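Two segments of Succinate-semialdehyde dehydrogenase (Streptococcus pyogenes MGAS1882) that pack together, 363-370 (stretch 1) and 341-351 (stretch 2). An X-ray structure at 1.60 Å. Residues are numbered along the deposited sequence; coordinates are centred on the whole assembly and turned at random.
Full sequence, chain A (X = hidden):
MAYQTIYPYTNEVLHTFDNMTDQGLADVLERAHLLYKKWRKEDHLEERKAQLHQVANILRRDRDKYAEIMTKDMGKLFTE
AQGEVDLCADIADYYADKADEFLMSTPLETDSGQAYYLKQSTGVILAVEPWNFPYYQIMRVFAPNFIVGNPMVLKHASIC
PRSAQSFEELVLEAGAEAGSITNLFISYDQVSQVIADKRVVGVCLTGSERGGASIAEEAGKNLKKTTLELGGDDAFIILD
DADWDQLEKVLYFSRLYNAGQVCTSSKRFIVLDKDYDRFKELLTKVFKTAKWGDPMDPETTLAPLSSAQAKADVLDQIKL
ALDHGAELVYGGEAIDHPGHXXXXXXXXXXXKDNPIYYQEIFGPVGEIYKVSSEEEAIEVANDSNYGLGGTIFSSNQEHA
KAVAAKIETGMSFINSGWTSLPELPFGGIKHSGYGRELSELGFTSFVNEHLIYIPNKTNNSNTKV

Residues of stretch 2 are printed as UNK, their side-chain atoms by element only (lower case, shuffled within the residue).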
ATOM      1  N   GLY A 363      17.724   9.870 -20.525  1.00 10.11           N
ATOM      2  CA  GLY A 363      18.013  10.473 -21.816  1.00 10.24           C
ATOM      3  C   GLY A 363      18.440   9.409 -22.800  1.00 10.27           C
ATOM      4  O   GLY A 363      18.390   8.219 -22.495  1.00  9.51           O
ATOM      5  N   PRO A 364      18.873   9.829 -23.999  1.00  9.60           N
ATOM      6  CA  PRO A 364      19.112   8.900 -25.106  1.00  9.70           C
ATOM      7  C   PRO A 364      20.481   8.249 -25.037  1.00 14.03           C
ATOM      8  O   PRO A 364      21.276   8.396 -25.964  1.00 12.35           O
ATOM      9  CB  PRO A 364      19.040   9.810 -26.333  1.00 11.72           C
ATOM     10  CG  PRO A 364      19.491  11.145 -25.823  1.00 10.33           C
ATOM     11  CD  PRO A 364      18.982  11.239 -24.413  1.00 12.46           C
ATOM     12  N   VAL A 365      20.744   7.529 -23.949  1.00  8.55           N
ATOM     13  CA  VAL A 365      22.054   6.944 -23.724  1.00 10.77           C
ATOM     14  C   VAL A 365      21.971   5.430 -23.661  1.00 11.06           C
ATOM     15  O   VAL A 365      21.494   4.865 -22.675  1.00 10.34           O
ATOM     16  CB  VAL A 365      22.697   7.480 -22.428  1.00 11.52           C
ATOM     17  CG1 VAL A 365      24.084   6.891 -22.242  1.00 12.05           C
ATOM     18  CG2 VAL A 365      22.759   9.004 -22.456  1.00 10.54           C
ATOM     19  N   GLY A 366      22.446   4.768 -24.708  1.00  9.33           N
ATOM     20  CA  GLY A 366      22.505   3.321 -24.710  1.00  9.49           C
ATOM     21  C   GLY A 366      23.649   2.854 -23.827  1.00  9.89           C
ATOM     22  O   GLY A 366      24.686   3.514 -23.752  1.00 10.75           O
ATOM     23  N   GLU A 367      23.448   1.745 -23.121  1.00  8.87           N
ATOM     24  CA  GLU A 367      24.496   1.178 -22.267  1.00  9.55           C
ATOM     25  C   GLU A 367      24.608  -0.303 -22.556  1.00 11.54           C
ATOM     26  O   GLU A 367      23.613  -1.022 -22.513  1.00  9.00           O
ATOM     27  CB  GLU A 367      24.147   1.388 -20.793  1.00  9.08           C
ATOM     28  CG  GLU A 367      23.891   2.838 -20.417  1.00 10.80           C
ATOM     29  CD  GLU A 367      23.102   2.960 -19.133  1.00 13.66           C
ATOM     30  OE1 GLU A 367      23.306   2.117 -18.236  1.00 11.09           O
ATOM     31  OE2 GLU A 367      22.250   3.876 -19.039  1.00 16.92           O
ATOM     32  N   ILE A 368      25.815  -0.769 -22.868  1.00  9.01           N
ATOM     33  CA  ILE A 368      25.999  -2.177 -23.162  1.00  9.51           C
ATOM     34  C   ILE A 368      26.784  -2.861 -22.048  1.00  9.98           C
ATOM     35  O   ILE A 368      27.924  -2.493 -21.768  1.00 10.41           O
ATOM     36  CB  ILE A 368      26.690  -2.388 -24.526  1.00  9.84           C
ATOM     37  CG1 ILE A 368      25.912  -1.663 -25.622  1.00 10.95           C
ATOM     38  CG2 ILE A 368      26.745  -3.860 -24.847  1.00 11.34           C
ATOM     39  CD1 ILE A 368      26.656  -1.610 -26.967  1.00 11.08           C
ATOM     40  N   TYR A 369      26.147  -3.842 -21.411  1.00  7.43           N
ATOM     41  CA  TYR A 369      26.767  -4.637 -20.352  1.00  8.10           C
ATOM     42  C   TYR A 369      27.119  -6.007 -20.911  1.00 11.38           C
ATOM     43  O   TYR A 369      26.223  -6.771 -21.278  1.00 11.52           O
ATOM     44  CB  TYR A 369      25.791  -4.833 -19.187  1.00  6.06           C
ATOM     45  CG  TYR A 369      25.523  -3.606 -18.341  1.00  7.89           C
ATOM     46  CD1 TYR A 369      25.839  -3.594 -16.988  1.00 13.07           C
ATOM     47  CD2 TYR A 369      24.934  -2.470 -18.886  1.00  9.08           C
ATOM     48  CE1 TYR A 369      25.590  -2.486 -16.204  1.00 12.27           C
ATOM     49  CE2 TYR A 369      24.679  -1.344 -18.109  1.00  9.93           C
ATOM     50  CZ  TYR A 369      25.011  -1.358 -16.768  1.00  9.88           C
ATOM     51  OH  TYR A 369      24.751  -0.255 -15.972  1.00 11.46           O
ATOM     52  N   LYS A 370      28.411  -6.336 -20.971  1.00 10.50           N
ATOM     53  CA  LYS A 370      28.813  -7.649 -21.478  1.00  9.55           C
ATOM     54  C   LYS A 370      28.842  -8.682 -20.358  1.00  9.17           C
ATOM     55  O   LYS A 370      29.367  -8.415 -19.281  1.00 12.40           O
ATOM     56  CB  LYS A 370      30.186  -7.583 -22.151  1.00 11.75           C
ATOM     57  CG  LYS A 370      30.583  -8.885 -22.846  1.00 11.42           C
ATOM     58  CD  LYS A 370      31.970  -8.780 -23.494  1.00 15.81           C
ATOM     59  CE  LYS A 370      33.073  -8.796 -22.445  1.00 14.20           C
ATOM     60  NZ  LYS A 370      33.380 -10.184 -21.978  1.00 15.29           N
ATOM     61  N   UNK A 341      18.706  19.699 -26.784  1.00 12.66           N
ATOM     62  CA  UNK A 341      19.055  18.458 -27.477  1.00 12.69           C
ATOM     63  C   UNK A 341      20.281  17.722 -26.927  1.00 12.39           C
ATOM     64  O   UNK A 341      21.308  18.332 -26.609  1.00 13.81           O
ATOM     65  c   UNK A 341      16.431  20.539 -30.725  1.00 15.65           C
ATOM     66  c   UNK A 341      17.607  20.290 -30.030  1.00 12.97           C
ATOM     67  c   UNK A 341      15.634  19.474 -31.128  1.00 10.93           C
ATOM     68  c   UNK A 341      17.990  18.994 -29.725  1.00 11.80           C
ATOM     69  c   UNK A 341      19.264  18.725 -28.970  1.00 12.46           C
ATOM     70  c   UNK A 341      16.016  18.175 -30.828  1.00  9.85           C
ATOM     71  c   UNK A 341      17.186  17.945 -30.134  1.00 10.99           C
ATOM     72  N   UNK A 342      20.160  16.401 -26.839  1.00 11.85           N
ATOM     73  CA  UNK A 342      21.275  15.510 -26.536  1.00 12.37           C
ATOM     74  C   UNK A 342      21.307  14.454 -27.636  1.00 12.00           C
ATOM     75  O   UNK A 342      20.283  13.842 -27.943  1.00 13.35           O
ATOM     76  c   UNK A 342      21.088  15.885 -24.044  1.00 14.02           C
ATOM     77  c   UNK A 342      21.091  14.836 -25.147  1.00 13.03           C
ATOM     78  c   UNK A 342      22.179  13.784 -24.890  1.00 12.27           C
ATOM     79  N   UNK A 343      22.459  14.247 -28.267  1.00 13.91           N
ATOM     80  CA  UNK A 343      22.508  13.250 -29.334  1.00 14.12           C
ATOM     81  C   UNK A 343      22.535  11.843 -28.752  1.00 12.32           C
ATOM     82  O   UNK A 343      23.019  11.643 -27.635  1.00 13.11           O
ATOM     83  c   UNK A 343      24.986  12.789 -29.876  1.00 17.62           C
ATOM     84  c   UNK A 343      23.698  13.474 -30.278  1.00 17.34           C
ATOM     85  s   UNK A 343      26.236  12.939 -31.182  1.00 18.63           S
ATOM     86  c   UNK A 343      25.761  11.609 -32.276  1.00 18.39           C
ATOM     87  N   UNK A 344      21.986  10.870 -29.493  1.00 11.82           N
ATOM     88  CA  UNK A 344      22.051   9.470 -29.066  1.00 12.13           C
ATOM     89  C   UNK A 344      23.502   9.087 -28.812  1.00 15.10           C
ATOM     90  O   UNK A 344      24.373   9.357 -29.639  1.00 12.01           O
ATOM     91  c   UNK A 344      21.285  11.018 -30.780  1.00 12.20           C
ATOM     92  c   UNK A 344      20.577   9.705 -30.925  1.00 14.43           C
ATOM     93  c   UNK A 344      21.491   8.715 -30.268  1.00 13.26           C
ATOM     94  N   UNK A 345      23.758   8.492 -27.656  1.00 14.40           N
ATOM     95  CA  UNK A 345      25.115   8.236 -27.211  1.00 12.24           C
ATOM     96  C   UNK A 345      25.139   6.812 -26.675  1.00 15.21           C
ATOM     97  O   UNK A 345      24.179   6.381 -26.040  1.00 12.07           O
ATOM     98  c   UNK A 345      26.907   8.973 -25.582  1.00 15.19           C
ATOM     99  o   UNK A 345      25.407  10.568 -26.605  1.00 14.92           O
ATOM    100  c   UNK A 345      25.496   9.228 -26.099  1.00 16.13           C
ATOM    101  N   UNK A 346      26.206   6.068 -26.959  1.00 13.77           N
ATOM    102  CA  UNK A 346      26.322   4.703 -26.465  1.00 12.21           C
ATOM    103  C   UNK A 346      27.581   4.581 -25.628  1.00 14.71           C
ATOM    104  O   UNK A 346      28.655   4.994 -26.060  1.00 13.47           O
ATOM    105  c   UNK A 346      25.138   3.798 -28.496  1.00 13.17           C
ATOM    106  c   UNK A 346      26.381   3.670 -27.611  1.00 13.02           C
ATOM    107  c   UNK A 346      25.186   2.975 -29.771  1.00 11.29           C
ATOM    108  c   UNK A 346      26.500   2.244 -27.048  1.00 10.68           C
ATOM    109  N   UNK A 347      27.440   4.026 -24.429  1.00 13.28           N
ATOM    110  CA  UNK A 347      28.593   3.727 -23.589  1.00 12.03           C
ATOM    111  C   UNK A 347      28.664   2.242 -23.262  1.00 15.66           C
ATOM    112  O   UNK A 347      27.663   1.532 -23.304  1.00 11.80           O
ATOM    113  c   UNK A 347      27.297   4.209 -21.480  1.00 12.52           C
ATOM    114  c   UNK A 347      28.711   6.010 -22.569  1.00 13.36           C
ATOM    115  c   UNK A 347      28.572   4.520 -22.279  1.00 14.54           C
ATOM    116  c   UNK A 347      27.247   4.860 -20.101  1.00 15.30           C
ATOM    117  N   UNK A 348      29.867   1.777 -22.942  1.00 14.43           N
ATOM    118  CA  UNK A 348      30.070   0.396 -22.535  1.00 13.62           C
ATOM    119  C   UNK A 348      31.193   0.370 -21.506  1.00 11.06           C
ATOM    120  O   UNK A 348      31.656   1.423 -21.064  1.00 13.22           O
ATOM    121  c   UNK A 348      30.407  -0.473 -23.744  1.00 13.07           C
ATOM    122  N   UNK A 349      31.623  -0.823 -21.113  1.00 15.26           N
ATOM    123  CA  UNK A 349      32.698  -0.953 -20.144  1.00 15.42           C
ATOM    124  C   UNK A 349      32.425  -0.363 -18.767  1.00 14.61           C
ATOM    125  O   UNK A 349      33.347   0.113 -18.104  1.00 15.06           O
ATOM    126  N   UNK A 350      31.167  -0.384 -18.331  1.00 14.63           N
ATOM    127  CA  UNK A 350      30.850   0.033 -16.973  1.00 11.86           C
ATOM    128  C   UNK A 350      31.253  -1.062 -15.988  1.00 12.53           C
ATOM    129  O   UNK A 350      30.856  -2.217 -16.138  1.00 13.93           O
ATOM    130  c   UNK A 350      28.828   1.567 -17.582  1.00 13.75           C
ATOM    131  c   UNK A 350      29.224   2.859 -16.882  1.00 14.01           C
ATOM    132  c   UNK A 350      29.354   0.338 -16.828  1.00 12.00           C
ATOM    133  c   UNK A 350      27.311   1.498 -17.724  1.00 14.09           C
ATOM    134  N   UNK A 351      32.046  -0.694 -14.987  1.00 13.07           N
ATOM    135  CA  UNK A 351      32.376  -1.598 -13.893  1.00 14.66           C
ATOM    136  C   UNK A 351      31.607  -1.178 -12.645  1.00 14.43           C
ATOM    137  O   UNK A 351      31.046  -0.080 -12.589  1.00 12.95           O
ATOM    138  c   UNK A 351      33.897  -1.609 -13.604  1.00 16.82           C
ATOM    139  o   UNK A 351      34.322  -0.302 -13.198  1.00 16.57           O
ATOM    140  c   UNK A 351      34.662  -2.012 -14.844  1.00 14.34           C
TER
HETATM  141  O   HOH W   1      30.464  -3.299 -21.916  1.00 17.70           O
HETATM  142  O   HOH W   2      28.720  -1.497 -19.451  1.00 13.24           O

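Position 341 carries seven carbons, one followed by a ring of six. The side chain lies out of reach of stretch 1. It is Phe341.

Position 342 has three carbons, forked at CB. One branch lies 3.9 Å from CG of Pro364, and the backbone O of 342 is 3.5 Å from the same CG. A fork of two carbons with no oxygen means valine, Val342. The branch facing Pro364 is CG1.

Position 343 has an unbranched chain of two carbons, a sulfur and a carbon. It points away from stretch 1. The sulfur inside the chain identifies Met343.

Position 344 has three carbons that close a ring onto the backbone N. Its CA makes a CA-H...O contact with O of Pro364, at 3.4 Å. This is Pro344.

Position 345 has CB carrying one oxygen and one carbon. Its backbone N donates to O of Pro364 at 3.0 Å, and its O accepts from N of Gly366 at 2.7 Å. That is threonine, Thr345. Its OG1 donates a hydrogen bond to O of Met343, 2.8 Å away.

Position 346 has four carbons, forked at CB, one arm two carbons long. The one-carbon arm packs 3.9 Å from CD1 of Ile368. This is isoleucine, Ile346, and that carbon is CG2.

Position 347 shows the same four-carbon fork. The first carbon of its longer arm reaches CG of Glu367 at 3.8 Å and CG1 of Val365 at 4.3 Å. Its N donates to O of Gly366 at 2.9 Å, and its O accepts from N of Ile368 at 3.0 Å. It is Ile347, and the reaching carbon is CG1.

Position 348 has one carbon, CB, 4.3 Å from CB of Ile368. It is Ala348.

Position 349 has no side-chain atoms, so it is Gly349. Its phi of 62° is positive, which favours glycine.

Position 350 has four carbons, forked at the second. One end carbon lies 3.6 Å from OH of Tyr369 and approaches the ring obliquely. This is leucine, Leu350, and that carbon is CD1.

Position 351 has CB carrying one oxygen and one carbon. It is Thr351, pointing away from stretch 1.

The contact is a parallel strand pairing, with Val365, Gly366 and Glu367 opposite Thr345, Ile346 and Ile347. Four backbone hydrogen bonds hold the register. Ile368 and Ile346 pack together on the face toward which a CB of Gly366 would point. Val365, Glu367 and Ile347 share the other face. Two waters donate to O of Ile368 and accept from N of Gly349 and N of Leu350 respectively.

Stretch 2 341-351: FVMPTIIAGLT
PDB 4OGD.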